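Local coordinates for protein malic enzyme (Entamoeba histolytica, PDB 3NV9) that catalyses the oxidative decarboxylation of malate to pyruvate with a nicotinamide cofactor, as malic enzymes do, and activates the drug metronidazole, at the interface of chains A and B. Sequence-based numbering; all coordinates share one arbitrary frame. Chains: chain A/B, Malic enzyme.

Contacts 1 and 3 are neighbours, their C-alpha centres about 7 Å apart, and they share A:Tyr64 and B:His40. The histidine lies on B helix 21-42, which faces A residues from the 3-10 helix 58-60 to helix 69-78. Contact 2 sits about 37 Å from contact 1 and 38 Å from contact 3, across the two-fold dimer. There the roles are exchanged: B helix 69-78 meets A helix 114-128, partly repeating contact 1, and B:Thr66 reaches further to A:Asn328 and A:Gly349. Each chain thus inserts the same stretch into its partner, in keeping with a deeply entangled dimer.

Contact 1: the interface of chains A and B. Residues chain A 64, 69, 72-73; chain B 40, 46, 115-116.
A:Tyr64, closing helix 61-64 with phi/psi of -88°/-6°, presents its carbonyl to B:Lys46, while helix 69-78 of chain A rests against the start of B helix 114-128. The B:Lys46 ammonium NZ donates to the backbone O of A:Tyr64 at 2.8 Å, tilted from the carbonyl plane. B:Lys46 NZ also donates to B:Gly115 O at 2.7 Å and to the imidazole NE2 of B:His40 at 3.1 Å, so three acceptors grip one nitrogen. The lysine gets there by a bend at chi3 (-73°), its aliphatic part running antiparallel past the tyrosine, with B:Lys46 CD 3.6 Å from A:Tyr64 CD1. A:Ile72 caps the B:His40 ring: its CG1 sits over the ring centre, 3.5 Å from the centroid, and CD1 leans toward the CG side. Its other branch, CG2, packs on B:Gly115 CA at 3.7 Å. A:Val69 presses CG2 onto the B:Gly115 carbonyl carbon C at 3.4 Å, and its CG1 meets B:Val116 CG2 with the side chains at about a right angle. A water joins A:Ser73 OG to B:Val116 N. The lysine thereby joins the end of A helix 61-64 to the start of B helix 114-128 and to the B:His40 side chain, helping to hold the A stretch against its partner in the dimer.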
# COMPACT_ATOMS: atom_id res chain seq x y z
N TYR A 64 -12.87 -6.75 13.78
CA TYR A 64 -12.04 -6.30 12.67
C TYR A 64 -12.15 -7.22 11.44
O TYR A 64 -11.58 -6.95 10.37
CB TYR A 64 -10.59 -6.27 13.13
CG TYR A 64 -10.25 -5.27 14.23
CD1 TYR A 64 -10.80 -3.97 14.24
CD2 TYR A 64 -9.32 -5.60 15.21
CE1 TYR A 64 -10.46 -3.06 15.25
CE2 TYR A 64 -8.96 -4.67 16.22
CZ TYR A 64 -9.55 -3.42 16.22
OH TYR A 64 -9.18 -2.53 17.18
N VAL A 69 -16.90 -7.49 10.55
CA VAL A 69 -16.48 -6.67 9.41
C VAL A 69 -17.55 -6.56 8.31
O VAL A 69 -17.51 -5.71 7.44
CB VAL A 69 -15.13 -7.20 8.82
CG1 VAL A 69 -15.32 -8.50 8.09
CG2 VAL A 69 -14.46 -6.15 7.92
N ILE A 72 -19.20 -3.37 7.93
CA ILE A 72 -18.41 -2.43 7.13
C ILE A 72 -18.65 -2.67 5.64
O ILE A 72 -18.81 -1.71 4.88
CB ILE A 72 -16.89 -2.46 7.45
CG1 ILE A 72 -16.57 -2.13 8.93
CG2 ILE A 72 -16.11 -1.50 6.53
CD1 ILE A 72 -17.32 -0.94 9.54
N SER A 73 -18.69 -3.92 5.21
CA SER A 73 -18.91 -4.21 3.81
C SER A 73 -20.23 -3.64 3.33
O SER A 73 -20.30 -3.02 2.27
CB SER A 73 -18.88 -5.73 3.56
OG SER A 73 -17.73 -6.32 4.16
N HIS B 40 -14.16 0.91 13.66
CA HIS B 40 -13.50 1.29 12.41
C HIS B 40 -13.52 2.81 12.27
O HIS B 40 -12.56 3.41 11.80
CB HIS B 40 -14.19 0.67 11.20
CG HIS B 40 -13.88 -0.79 11.00
ND1 HIS B 40 -14.41 -1.77 11.81
CD2 HIS B 40 -13.16 -1.42 10.04
CE1 HIS B 40 -13.98 -2.94 11.39
NE2 HIS B 40 -13.23 -2.76 10.32
N LYS B 46 -7.77 0.51 10.25
CA LYS B 46 -7.11 -0.45 11.07
C LYS B 46 -5.59 -0.45 10.89
O LYS B 46 -4.88 -0.79 11.85
CB LYS B 46 -7.70 -1.87 10.82
CG LYS B 46 -9.15 -2.10 11.32
CD LYS B 46 -9.77 -3.41 10.82
CE LYS B 46 -10.17 -3.42 9.32
NZ LYS B 46 -11.11 -4.58 9.04
N GLY B 115 -13.09 -2.97 4.21
CA GLY B 115 -13.08 -3.45 5.58
C GLY B 115 -12.40 -4.83 5.63
O GLY B 115 -11.50 -5.08 6.46
N VAL B 116 -12.83 -5.74 4.74
CA VAL B 116 -12.32 -7.11 4.74
C VAL B 116 -10.86 -7.09 4.32
O VAL B 116 -10.02 -7.70 4.99
CB VAL B 116 -13.17 -8.07 3.77
CG1 VAL B 116 -12.44 -9.41 3.58
CG2 VAL B 116 -14.50 -8.40 4.40
O HOH W 1 -15.54 -4.72 3.42

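Contact 2: the interface of chains A and B. Residues chain A 103, 116, 328, 349, 358; chain B 66, 69-70, 73.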
# COMPACT_ATOMS: atom_id res chain seq x y z
N LEU A 103 13.91 10.74 -11.61
CA LEU A 103 14.95 11.76 -11.59
C LEU A 103 15.65 11.83 -12.95
O LEU A 103 15.03 11.62 -13.95
CB LEU A 103 15.93 11.51 -10.49
CG LEU A 103 15.35 11.10 -9.14
CD1 LEU A 103 16.51 10.68 -8.23
CD2 LEU A 103 14.56 12.28 -8.52
N VAL A 116 12.61 5.61 -5.25
CA VAL A 116 12.13 7.01 -5.19
C VAL A 116 10.69 7.07 -4.66
O VAL A 116 10.37 7.95 -3.85
CB VAL A 116 12.24 7.67 -6.58
CG1 VAL A 116 11.46 9.01 -6.66
CG2 VAL A 116 13.73 7.88 -6.94
N ASN A 328 18.42 16.23 -10.67
CA ASN A 328 18.88 15.25 -9.72
C ASN A 328 19.36 14.03 -10.49
O ASN A 328 18.77 13.71 -11.52
CB ASN A 328 17.70 14.89 -8.83
CG ASN A 328 17.31 16.05 -7.85
OD1 ASN A 328 16.18 16.48 -7.81
ND2 ASN A 328 18.27 16.52 -7.08
N GLY A 349 18.11 20.68 -6.24
CA GLY A 349 17.15 19.70 -5.75
C GLY A 349 17.64 18.89 -4.56
O GLY A 349 16.89 18.12 -4.00
N ASN A 358 12.85 21.57 -3.75
CA ASN A 358 12.43 20.20 -4.08
C ASN A 358 10.97 20.05 -3.60
O ASN A 358 10.63 20.57 -2.49
CB ASN A 358 13.33 19.18 -3.35
CG ASN A 358 13.13 17.74 -3.84
OD1 ASN A 358 12.08 17.07 -3.59
ND2 ASN A 358 14.16 17.23 -4.57
N THR B 66 16.98 12.34 -2.91
CA THR B 66 18.06 12.86 -3.75
C THR B 66 19.13 13.46 -2.89
O THR B 66 18.81 14.11 -1.90
CB THR B 66 17.59 13.97 -4.70
OG1 THR B 66 16.77 14.90 -3.95
CG2 THR B 66 16.79 13.41 -5.73
N VAL B 69 19.29 8.34 -3.64
CA VAL B 69 18.32 7.36 -4.04
C VAL B 69 18.52 6.94 -5.51
O VAL B 69 18.10 5.83 -5.93
CB VAL B 69 16.89 7.85 -3.76
CG1 VAL B 69 16.42 8.91 -4.84
CG2 VAL B 69 15.93 6.65 -3.66
N SER B 70 19.22 7.80 -6.26
CA SER B 70 19.56 7.51 -7.65
C SER B 70 20.29 6.16 -7.83
O SER B 70 20.00 5.43 -8.78
CB SER B 70 20.43 8.62 -8.23
OG SER B 70 20.68 8.32 -9.61
N SER B 73 17.72 3.44 -8.00
CA SER B 73 17.03 3.37 -9.28
C SER B 73 17.94 2.71 -10.34
O SER B 73 17.49 1.91 -11.12
CB SER B 73 16.62 4.74 -9.79
OG SER B 73 16.13 5.55 -8.75
O HOH W 2 14.04 4.45 -7.47
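This is a homodimer contact in which a segment of chain B enters the partner, helping to entangle the subunits. B:Thr66 and B:Val69 belong to the YTPGV stretch, whose tyrosine is catalytic in malic enzymes, and A:Asn328 and A:Asn358 lie in conserved asparagine motifs, so the active site is probably built from both chains. B:Thr66 splits its two branches between different neighbours. With chi1 at 46°, OG1 lies between the backbone N and the carbonyl carbon and points to A:Gly349 O, while CG2 turns toward A:Asn328 and A:Leu103. B:Thr66 CG2 meets the amide carbon CG of A:Asn328 at 3.4 Å, the two side chains crossing near a right angle, and packs 3.7 Å from A:Leu103 CD1. B:Val69 CG1 rests against two methyls that lie side by side, 3.6 Å from A:Val116 CG2 and 3.8 Å from A:Leu103 CD1. Beside the valines, a water links the A:Val116 backbone N to B:Ser73 OG. Two donors share the carbonyl oxygen of A:Gly349: A:Asn358 ND2, at 2.9 Å, uses a lone pair in the carbonyl plane, whereas B:Thr66 OG1, at 3.2 Å, comes from above that plane, 45° out of it.

Contact 3: the interface of chains A and B. Residues chain A 53, 60, 63-64; chain B 35, 39-40, 43, 45.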
# COMPACT_ATOMS: atom_id res chain seq x y z
N CYS A 53 -5.12 0.43 15.26
CA CYS A 53 -6.36 0.21 16.08
C CYS A 53 -6.07 -0.59 17.38
O CYS A 53 -4.96 -1.13 17.54
CB CYS A 53 -7.36 -0.56 15.22
SG CYS A 53 -6.67 -2.15 14.61
N TRP A 60 -11.28 -8.82 19.97
CA TRP A 60 -11.25 -7.69 19.03
C TRP A 60 -11.19 -8.14 17.56
O TRP A 60 -11.61 -7.36 16.72
CB TRP A 60 -10.09 -6.70 19.33
CG TRP A 60 -10.50 -5.77 20.45
CD1 TRP A 60 -10.14 -5.86 21.79
CD2 TRP A 60 -11.40 -4.66 20.35
NE1 TRP A 60 -10.74 -4.84 22.49
CE2 TRP A 60 -11.51 -4.09 21.63
CE3 TRP A 60 -12.10 -4.08 19.28
CZ2 TRP A 60 -12.32 -2.98 21.88
CZ3 TRP A 60 -12.90 -2.97 19.52
CH2 TRP A 60 -13.01 -2.43 20.82
N ALA A 63 -14.35 -8.05 15.68
CA ALA A 63 -14.84 -6.78 15.16
C ALA A 63 -14.13 -6.36 13.89
O ALA A 63 -14.70 -5.67 13.02
CB ALA A 63 -14.69 -5.66 16.24
N TYR A 64 -12.87 -6.75 13.78
CA TYR A 64 -12.04 -6.30 12.67
C TYR A 64 -12.15 -7.22 11.44
O TYR A 64 -11.58 -6.95 10.37
CB TYR A 64 -10.59 -6.27 13.13
CG TYR A 64 -10.25 -5.27 14.23
CD1 TYR A 64 -10.80 -3.97 14.24
CD2 TYR A 64 -9.32 -5.60 15.21
CE1 TYR A 64 -10.46 -3.06 15.25
CE2 TYR A 64 -8.96 -4.67 16.22
CZ TYR A 64 -9.55 -3.42 16.22
OH TYR A 64 -9.18 -2.53 17.18
N LEU B 35 -20.24 -3.07 17.02
CA LEU B 35 -18.84 -2.74 17.41
C LEU B 35 -17.86 -2.48 16.23
O LEU B 35 -17.11 -1.52 16.25
CB LEU B 35 -18.26 -3.79 18.35
CG LEU B 35 -16.83 -3.48 18.81
CD1 LEU B 35 -16.74 -2.17 19.63
CD2 LEU B 35 -16.34 -4.66 19.61
N VAL B 39 -15.77 0.87 15.94
CA VAL B 39 -14.33 0.84 16.09
C VAL B 39 -13.65 1.31 14.81
O VAL B 39 -12.68 2.08 14.87
CB VAL B 39 -13.81 -0.55 16.61
CG1 VAL B 39 -13.99 -1.64 15.58
CG2 VAL B 39 -12.38 -0.45 17.01
N HIS B 40 -14.16 0.91 13.66
CA HIS B 40 -13.50 1.29 12.41
C HIS B 40 -13.52 2.81 12.27
O HIS B 40 -12.56 3.41 11.80
CB HIS B 40 -14.19 0.67 11.20
CG HIS B 40 -13.88 -0.79 11.00
ND1 HIS B 40 -14.41 -1.77 11.81
CD2 HIS B 40 -13.16 -1.42 10.04
CE1 HIS B 40 -13.98 -2.94 11.39
NE2 HIS B 40 -13.23 -2.76 10.32
N TYR B 43 -10.95 4.79 14.88
CA TYR B 43 -9.57 4.78 14.44
C TYR B 43 -9.41 5.10 12.98
O TYR B 43 -8.28 5.11 12.47
CB TYR B 43 -8.92 3.40 14.67
CG TYR B 43 -8.84 3.05 16.12
CD1 TYR B 43 -7.97 3.72 16.97
CD2 TYR B 43 -9.63 2.06 16.64
CE1 TYR B 43 -7.90 3.38 18.31
CE2 TYR B 43 -9.56 1.72 17.97
CZ TYR B 43 -8.71 2.39 18.80
OH TYR B 43 -8.68 2.04 20.12
N GLY B 45 -10.16 3.26 10.32
CA GLY B 45 -9.51 2.10 9.73
C GLY B 45 -8.71 1.30 10.75
O GLY B 45 -8.94 1.43 11.96
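Apolar packing dominates where A:Trp60, A:Ala63 and A:Tyr64 meet B helix 21-42. The CG2 methyl of B:Val39 fits into the notch between two aromatic groups, 3.6 Å from A:Trp60 CZ3 on the benzo part of the indole and 3.7 Å from A:Tyr64 CE1. Its chi1 of 69° aims both methyls at chain A, and CG1 also lies 3.8 Å from the same tyrosine CE1. About one helical turn earlier, B:Leu35 crosses the indole almost perpendicularly: CD2 touches A:Trp60 CZ3 at 3.8 Å and also the A:Ala63 CB methyl, while CD1 reaches CH2. The leucine's CG points away from its own backbone N (chi1 -178°), carrying both methyls to this indole corner. A CH-pi contact closes the other end of the patch. The alpha carbon of A:Cys53 lies over the middle of the B:Tyr43 ring, 3.8 Å from its centroid, and A:Cys53 CB leans toward CD2 at 3.7 Å. B:Val39 CG2 lies at the edge of that phenol ring within its own chain, tying the two halves of the patch together. A polar approach remains: the backbone O of A:Ala63 lies in the plane of the B:His40 imidazole at its edge, 3.3 Å from ring carbon CE1.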